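Papain-like cysteine protease (Porcine reproductive and respiratory syndrome virus, PDB 3MTV) is the Nsp1beta part of the viral polyprotein, a papain-like cysteine protease that is also a metal-dependent nuclease, and probably counters host interferon signalling. Local coordinates at residues Leu135-Tyr149 with Phe171-Pro185. Sequence-based numbering, arbitrary orientation.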
loop_
_atom_site.group_PDB
_atom_site.type_symbol
_atom_site.label_atom_id
_atom_site.label_comp_id
_atom_site.label_asym_id
_atom_site.label_seq_id
_atom_site.Cartn_x
_atom_site.Cartn_y
_atom_site.Cartn_z
ATOM N N LEU A 135 -30.989 23.092 11.803
ATOM C CA LEU A 135 -30.911 22.577 10.487
ATOM C C LEU A 135 -30.864 21.084 10.517
ATOM O O LEU A 135 -30.963 20.379 11.584
ATOM C CB LEU A 135 -29.725 23.116 9.716
ATOM C CG LEU A 135 -29.575 24.631 9.838
ATOM C CD1 LEU A 135 -28.162 25.071 9.778
ATOM C CD2 LEU A 135 -30.404 25.317 8.795
ATOM N N ARG A 136 -30.782 20.662 9.271
ATOM C CA ARG A 136 -30.903 19.315 8.791
ATOM C C ARG A 136 -30.373 19.212 7.346
ATOM O O ARG A 136 -30.609 20.100 6.507
ATOM C CB ARG A 136 -32.366 18.895 8.822
ATOM C CG ARG A 136 -32.979 18.553 7.535
ATOM C CD ARG A 136 -34.302 17.865 7.785
ATOM N NE ARG A 136 -35.432 18.174 6.893
ATOM C CZ ARG A 136 -36.703 18.075 7.276
ATOM N NH1 ARG A 136 -36.982 17.709 8.522
ATOM N NH2 ARG A 136 -37.690 18.348 6.429
ATOM N N ALA A 137 -29.623 18.149 7.056
ATOM C CA ALA A 137 -29.036 18.002 5.701
ATOM C C ALA A 137 -29.508 16.764 5.086
ATOM O O ALA A 137 -29.451 15.687 5.717
ATOM C CB ALA A 137 -27.527 17.930 5.687
ATOM N N VAL A 138 -29.939 16.911 3.831
ATOM C CA VAL A 138 -30.667 15.845 3.174
ATOM C C VAL A 138 -30.089 15.589 1.863
ATOM O O VAL A 138 -29.769 16.503 1.081
ATOM C CB VAL A 138 -32.129 16.140 2.850
ATOM C CG1 VAL A 138 -32.805 14.818 2.448
ATOM C CG2 VAL A 138 -32.852 16.825 3.973
ATOM N N THR A 139 -30.059 14.297 1.641
ATOM C CA THR A 139 -29.430 13.720 0.549
ATOM C C THR A 139 -30.340 14.047 -0.589
ATOM O O THR A 139 -31.475 13.640 -0.592
ATOM C CB THR A 139 -29.356 12.284 0.819
ATOM O OG1 THR A 139 -28.467 11.770 -0.164
ATOM C CG2 THR A 139 -30.861 11.622 0.856
ATOM N N ASP A 140 -29.876 14.884 -1.497
ATOM C CA ASP A 140 -30.776 15.387 -2.504
ATOM C C ASP A 140 -30.096 15.167 -3.796
ATOM O O ASP A 140 -29.142 15.879 -4.192
ATOM C CB ASP A 140 -31.212 16.864 -2.283
ATOM C CG ASP A 140 -31.759 17.579 -3.601
ATOM O OD1 ASP A 140 -31.644 16.973 -4.692
ATOM O OD2 ASP A 140 -32.277 18.766 -3.548
ATOM N N THR A 141 -30.614 14.159 -4.471
ATOM C CA THR A 141 -30.119 13.838 -5.794
ATOM C C THR A 141 -29.809 14.985 -6.806
ATOM O O THR A 141 -29.162 14.734 -7.829
ATOM C CB THR A 141 -30.987 12.778 -6.404
ATOM O OG1 THR A 141 -30.109 11.953 -7.168
ATOM C CG2 THR A 141 -32.175 13.384 -7.236
ATOM N N HIS A 142 -30.205 16.216 -6.421
ATOM C CA HIS A 142 -30.257 17.452 -7.230
ATOM C C HIS A 142 -29.780 18.701 -6.570
ATOM O O HIS A 142 -29.775 19.819 -7.181
ATOM C CB HIS A 142 -31.648 17.712 -7.786
ATOM C CG HIS A 142 -31.776 17.169 -9.161
ATOM N ND1 HIS A 142 -32.458 15.993 -9.429
ATOM C CD2 HIS A 142 -31.148 17.529 -10.313
ATOM C CE1 HIS A 142 -32.307 15.693 -10.705
ATOM N NE2 HIS A 142 -31.516 16.605 -11.260
ATOM N N GLY A 143 -29.403 18.467 -5.313
ATOM C CA GLY A 143 -28.808 19.455 -4.454
ATOM C C GLY A 143 -27.684 20.226 -5.100
ATOM O O GLY A 143 -27.144 19.784 -6.163
ATOM N N PRO A 144 -27.366 21.396 -4.452
ATOM C CA PRO A 144 -26.479 22.584 -4.612
ATOM C C PRO A 144 -25.096 22.246 -4.258
ATOM O O PRO A 144 -24.095 22.898 -4.660
ATOM C CB PRO A 144 -26.936 23.564 -3.495
ATOM C CG PRO A 144 -28.215 23.013 -2.898
ATOM C CD PRO A 144 -28.294 21.539 -3.299
ATOM N N ILE A 145 -25.066 21.230 -3.408
ATOM C CA ILE A 145 -23.851 20.843 -2.702
ATOM C C ILE A 145 -23.404 19.437 -2.919
ATOM O O ILE A 145 -24.193 18.409 -2.677
ATOM C CB ILE A 145 -23.954 20.890 -1.170
ATOM C CG1 ILE A 145 -24.837 21.984 -0.679
ATOM C CG2 ILE A 145 -22.664 21.342 -0.600
ATOM C CD1 ILE A 145 -24.175 22.593 0.464
ATOM N N VAL A 146 -22.107 19.453 -3.269
ATOM C CA VAL A 146 -21.301 18.276 -3.430
ATOM C C VAL A 146 -20.475 17.936 -2.249
ATOM O O VAL A 146 -19.629 18.742 -1.755
ATOM C CB VAL A 146 -20.233 18.412 -4.478
ATOM C CG1 VAL A 146 -20.210 17.146 -5.194
ATOM C CG2 VAL A 146 -20.494 19.552 -5.412
ATOM N N ILE A 147 -20.663 16.672 -1.882
ATOM C CA ILE A 147 -19.750 16.051 -0.950
ATOM C C ILE A 147 -18.614 15.349 -1.662
ATOM O O ILE A 147 -18.857 14.599 -2.611
ATOM C CB ILE A 147 -20.462 14.999 -0.124
ATOM C CG1 ILE A 147 -21.706 15.560 0.526
ATOM C CG2 ILE A 147 -19.590 14.629 1.033
ATOM C CD1 ILE A 147 -21.322 16.697 1.464
ATOM N N GLN A 148 -17.389 15.597 -1.216
ATOM C CA GLN A 148 -16.203 14.962 -1.828
ATOM C C GLN A 148 -15.195 14.340 -0.925
ATOM O O GLN A 148 -15.071 14.657 0.279
ATOM C CB GLN A 148 -15.421 15.925 -2.696
ATOM C CG GLN A 148 -16.325 16.772 -3.494
ATOM C CD GLN A 148 -15.590 17.460 -4.542
ATOM O OE1 GLN A 148 -15.821 17.185 -5.733
ATOM N NE2 GLN A 148 -14.673 18.375 -4.138
ATOM N N TYR A 149 -14.445 13.453 -1.552
ATOM C CA TYR A 149 -13.417 12.748 -0.845
ATOM C C TYR A 149 -12.216 12.956 -1.658
ATOM O O TYR A 149 -12.193 13.262 -2.860
ATOM C CB TYR A 149 -13.694 11.255 -0.762
ATOM C CG TYR A 149 -13.818 10.543 -2.097
ATOM C CD1 TYR A 149 -15.053 10.323 -2.631
ATOM C CD2 TYR A 149 -12.689 10.097 -2.811
ATOM C CE1 TYR A 149 -15.223 9.690 -3.817
ATOM C CE2 TYR A 149 -12.825 9.445 -4.022
ATOM C CZ TYR A 149 -14.128 9.251 -4.518
ATOM O OH TYR A 149 -14.407 8.639 -5.717
ATOM N N PHE A 171 -9.797 15.670 -5.715
ATOM C CA PHE A 171 -11.095 15.469 -5.147
ATOM C C PHE A 171 -12.157 15.048 -6.142
ATOM O O PHE A 171 -12.210 15.436 -7.343
ATOM C CB PHE A 171 -11.563 16.686 -4.383
ATOM C CG PHE A 171 -10.812 16.928 -3.132
ATOM C CD1 PHE A 171 -9.677 17.637 -3.148
ATOM C CD2 PHE A 171 -11.285 16.439 -1.893
ATOM C CE1 PHE A 171 -8.970 17.874 -1.875
ATOM C CE2 PHE A 171 -10.600 16.626 -0.679
ATOM C CZ PHE A 171 -9.462 17.359 -0.645
ATOM N N GLU A 172 -13.071 14.321 -5.583
ATOM C CA GLU A 172 -13.841 13.425 -6.345
ATOM C C GLU A 172 -15.242 13.394 -5.767
ATOM O O GLU A 172 -15.461 13.157 -4.601
ATOM C CB GLU A 172 -13.143 12.106 -6.151
ATOM C CG GLU A 172 -11.629 12.239 -6.405
ATOM C CD GLU A 172 -11.302 12.075 -7.925
ATOM O OE1 GLU A 172 -12.332 11.624 -8.538
ATOM O OE2 GLU A 172 -10.120 12.361 -8.460
ATOM N N ASP A 173 -16.188 13.694 -6.615
ATOM C CA ASP A 173 -17.523 13.944 -6.176
ATOM C C ASP A 173 -18.004 12.646 -5.621
ATOM O O ASP A 173 -18.044 11.662 -6.279
ATOM C CB ASP A 173 -18.418 14.287 -7.394
ATOM C CG ASP A 173 -18.184 15.683 -7.949
ATOM O OD1 ASP A 173 -19.135 16.092 -8.621
ATOM O OD2 ASP A 173 -17.121 16.365 -7.785
ATOM N N LEU A 174 -18.480 12.684 -4.413
ATOM C CA LEU A 174 -19.151 11.559 -3.815
ATOM C C LEU A 174 -20.658 11.582 -3.938
ATOM O O LEU A 174 -21.216 10.703 -4.580
ATOM C CB LEU A 174 -18.907 11.662 -2.357
ATOM C CG LEU A 174 -18.750 10.329 -1.693
ATOM C CD1 LEU A 174 -19.311 10.441 -0.336
ATOM C CD2 LEU A 174 -19.474 9.281 -2.432
ATOM N N LEU A 175 -21.343 12.493 -3.219
ATOM C CA LEU A 175 -22.790 12.836 -3.526
ATOM C C LEU A 175 -23.250 14.221 -3.289
ATOM O O LEU A 175 -22.424 15.170 -3.014
ATOM C CB LEU A 175 -23.853 12.024 -2.829
ATOM C CG LEU A 175 -23.488 11.738 -1.379
ATOM C CD1 LEU A 175 -24.011 12.653 -0.350
ATOM C CD2 LEU A 175 -23.953 10.358 -1.017
ATOM N N ARG A 176 -24.591 14.315 -3.427
ATOM C CA ARG A 176 -25.195 15.645 -3.546
ATOM C C ARG A 176 -26.205 15.716 -2.548
ATOM O O ARG A 176 -26.930 14.722 -2.326
ATOM C CB ARG A 176 -25.697 15.991 -4.952
ATOM C CG ARG A 176 -24.442 16.422 -5.873
ATOM C CD ARG A 176 -24.822 17.091 -7.209
ATOM N NE ARG A 176 -26.249 16.908 -7.546
ATOM C CZ ARG A 176 -26.900 17.676 -8.405
ATOM N NH1 ARG A 176 -26.280 18.674 -9.024
ATOM N NH2 ARG A 176 -28.166 17.442 -8.638
ATOM N N ILE A 177 -26.155 16.862 -1.859
ATOM C CA ILE A 177 -27.207 17.206 -0.874
ATOM C C ILE A 177 -27.656 18.670 -0.862
ATOM O O ILE A 177 -27.159 19.505 -1.610
ATOM C CB ILE A 177 -26.739 16.930 0.545
ATOM C CG1 ILE A 177 -25.282 17.264 0.668
ATOM C CG2 ILE A 177 -26.848 15.475 0.907
ATOM C CD1 ILE A 177 -24.948 17.961 1.904
ATOM N N ARG A 178 -28.542 18.946 0.077
ATOM C CA ARG A 178 -29.221 20.208 0.248
ATOM C C ARG A 178 -29.253 20.476 1.777
ATOM O O ARG A 178 -29.356 19.553 2.566
ATOM C CB ARG A 178 -30.705 20.015 -0.162
ATOM C CG ARG A 178 -31.625 21.258 -0.175
ATOM C CD ARG A 178 -33.126 20.911 -0.112
ATOM N NE ARG A 178 -33.326 19.600 -0.649
ATOM C CZ ARG A 178 -34.324 18.806 -0.287
ATOM N NH1 ARG A 178 -35.202 19.232 0.588
ATOM N NH2 ARG A 178 -34.451 17.585 -0.795
ATOM N N VAL A 179 -29.296 21.723 2.235
ATOM C CA VAL A 179 -29.515 21.940 3.652
ATOM C C VAL A 179 -30.825 22.639 3.984
ATOM O O VAL A 179 -31.049 23.681 3.442
ATOM C CB VAL A 179 -28.411 22.877 4.094
ATOM C CG1 VAL A 179 -28.546 23.255 5.559
ATOM C CG2 VAL A 179 -27.098 22.216 3.866
ATOM N N GLU A 180 -31.663 22.144 4.893
ATOM C CA GLU A 180 -32.943 22.799 5.117
ATOM C C GLU A 180 -33.364 22.829 6.593
ATOM O O GLU A 180 -32.769 22.199 7.431
ATOM C CB GLU A 180 -34.007 22.120 4.239
ATOM C CG GLU A 180 -34.591 20.794 4.835
ATOM C CD GLU A 180 -35.486 19.985 3.852
ATOM O OE1 GLU A 180 -35.499 20.420 2.665
ATOM O OE2 GLU A 180 -36.139 18.929 4.236
ATOM N N PRO A 181 -34.379 23.624 6.906
ATOM C CA PRO A 181 -34.770 23.672 8.293
ATOM C C PRO A 181 -35.361 22.360 8.655
ATOM O O PRO A 181 -36.085 21.797 7.823
ATOM C CB PRO A 181 -35.828 24.794 8.340
ATOM C CG PRO A 181 -35.526 25.761 7.161
ATOM C CD PRO A 181 -34.962 24.737 6.116
ATOM N N ASN A 182 -35.059 21.910 9.881
ATOM C CA ASN A 182 -35.323 20.558 10.297
ATOM C C ASN A 182 -36.555 20.724 11.081
ATOM O O ASN A 182 -36.606 20.259 12.225
ATOM C CB ASN A 182 -34.232 20.032 11.255
ATOM C CG ASN A 182 -34.409 18.558 11.519
ATOM O OD1 ASN A 182 -35.038 17.959 10.729
ATOM N ND2 ASN A 182 -33.924 17.991 12.625
ATOM N N THR A 183 -37.581 21.342 10.476
ATOM C CA THR A 183 -38.692 21.911 11.237
ATOM C C THR A 183 -40.077 21.287 10.940
ATOM O O THR A 183 -41.119 21.604 11.572
ATOM C CB THR A 183 -38.725 23.392 10.947
ATOM O OG1 THR A 183 -39.292 24.073 12.068
ATOM C CG2 THR A 183 -39.435 23.712 9.498
ATOM N N SER A 184 -40.065 20.391 9.971
ATOM C CA SER A 184 -41.271 19.908 9.354
ATOM C C SER A 184 -40.881 18.606 8.821
ATOM O O SER A 184 -39.692 18.361 8.643
ATOM C CB SER A 184 -41.594 20.784 8.163
ATOM O OG SER A 184 -42.020 22.011 8.710
ATOM N N PRO A 185 -41.876 17.761 8.509
ATOM C CA PRO A 185 -41.550 16.372 8.205
ATOM C C PRO A 185 -40.788 16.202 6.943
ATOM O O PRO A 185 -40.735 17.042 6.075
ATOM C CB PRO A 185 -42.904 15.725 8.116
ATOM C CG PRO A 185 -43.663 16.435 9.116
ATOM C CD PRO A 185 -43.302 17.885 8.837
#
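The R136 guanidinium carries the carbonyl oxygen of P181 over one face, while its edge is lined by E180 OE2 and the carbonyl oxygen of S184. NE and NH2 both grip that one carboxylate oxygen side-on, R136 NH2 to E180 OE2 being 2.7 Å, and NH1 and NH2 together hold S184 O end-on. NH1 also donates to N182 OD1, tilted from the plane; several N-H groups fanned out in one plane suit arginine to acceptors from different directions. The Y149 ring takes E172 CB on one face, a CH-pi contact 3.7 Å from the centroid, and L174 CG at its edge. Between these ends runs 171-181, middle strand of the protease part's five-stranded antiparallel sheet; F171 at its start packs against H159, probably catalytic. I147 O accepts from L174 N at 2.7 Å, and a classic beta bulge sets L174 and L175 opposite I147. Beta-branched I147 and I177 suit extended strands and, buried on one face, meet through their CD1 atoms at 3.9 Å. D140 OD2 pairs with R178 NE. The R136-E180 and D140-R178 bridges, probably joined by a doubtful R178-E180 link, would probably favour the ionised forms and tie strand 135-139 and the following loop to 171-181.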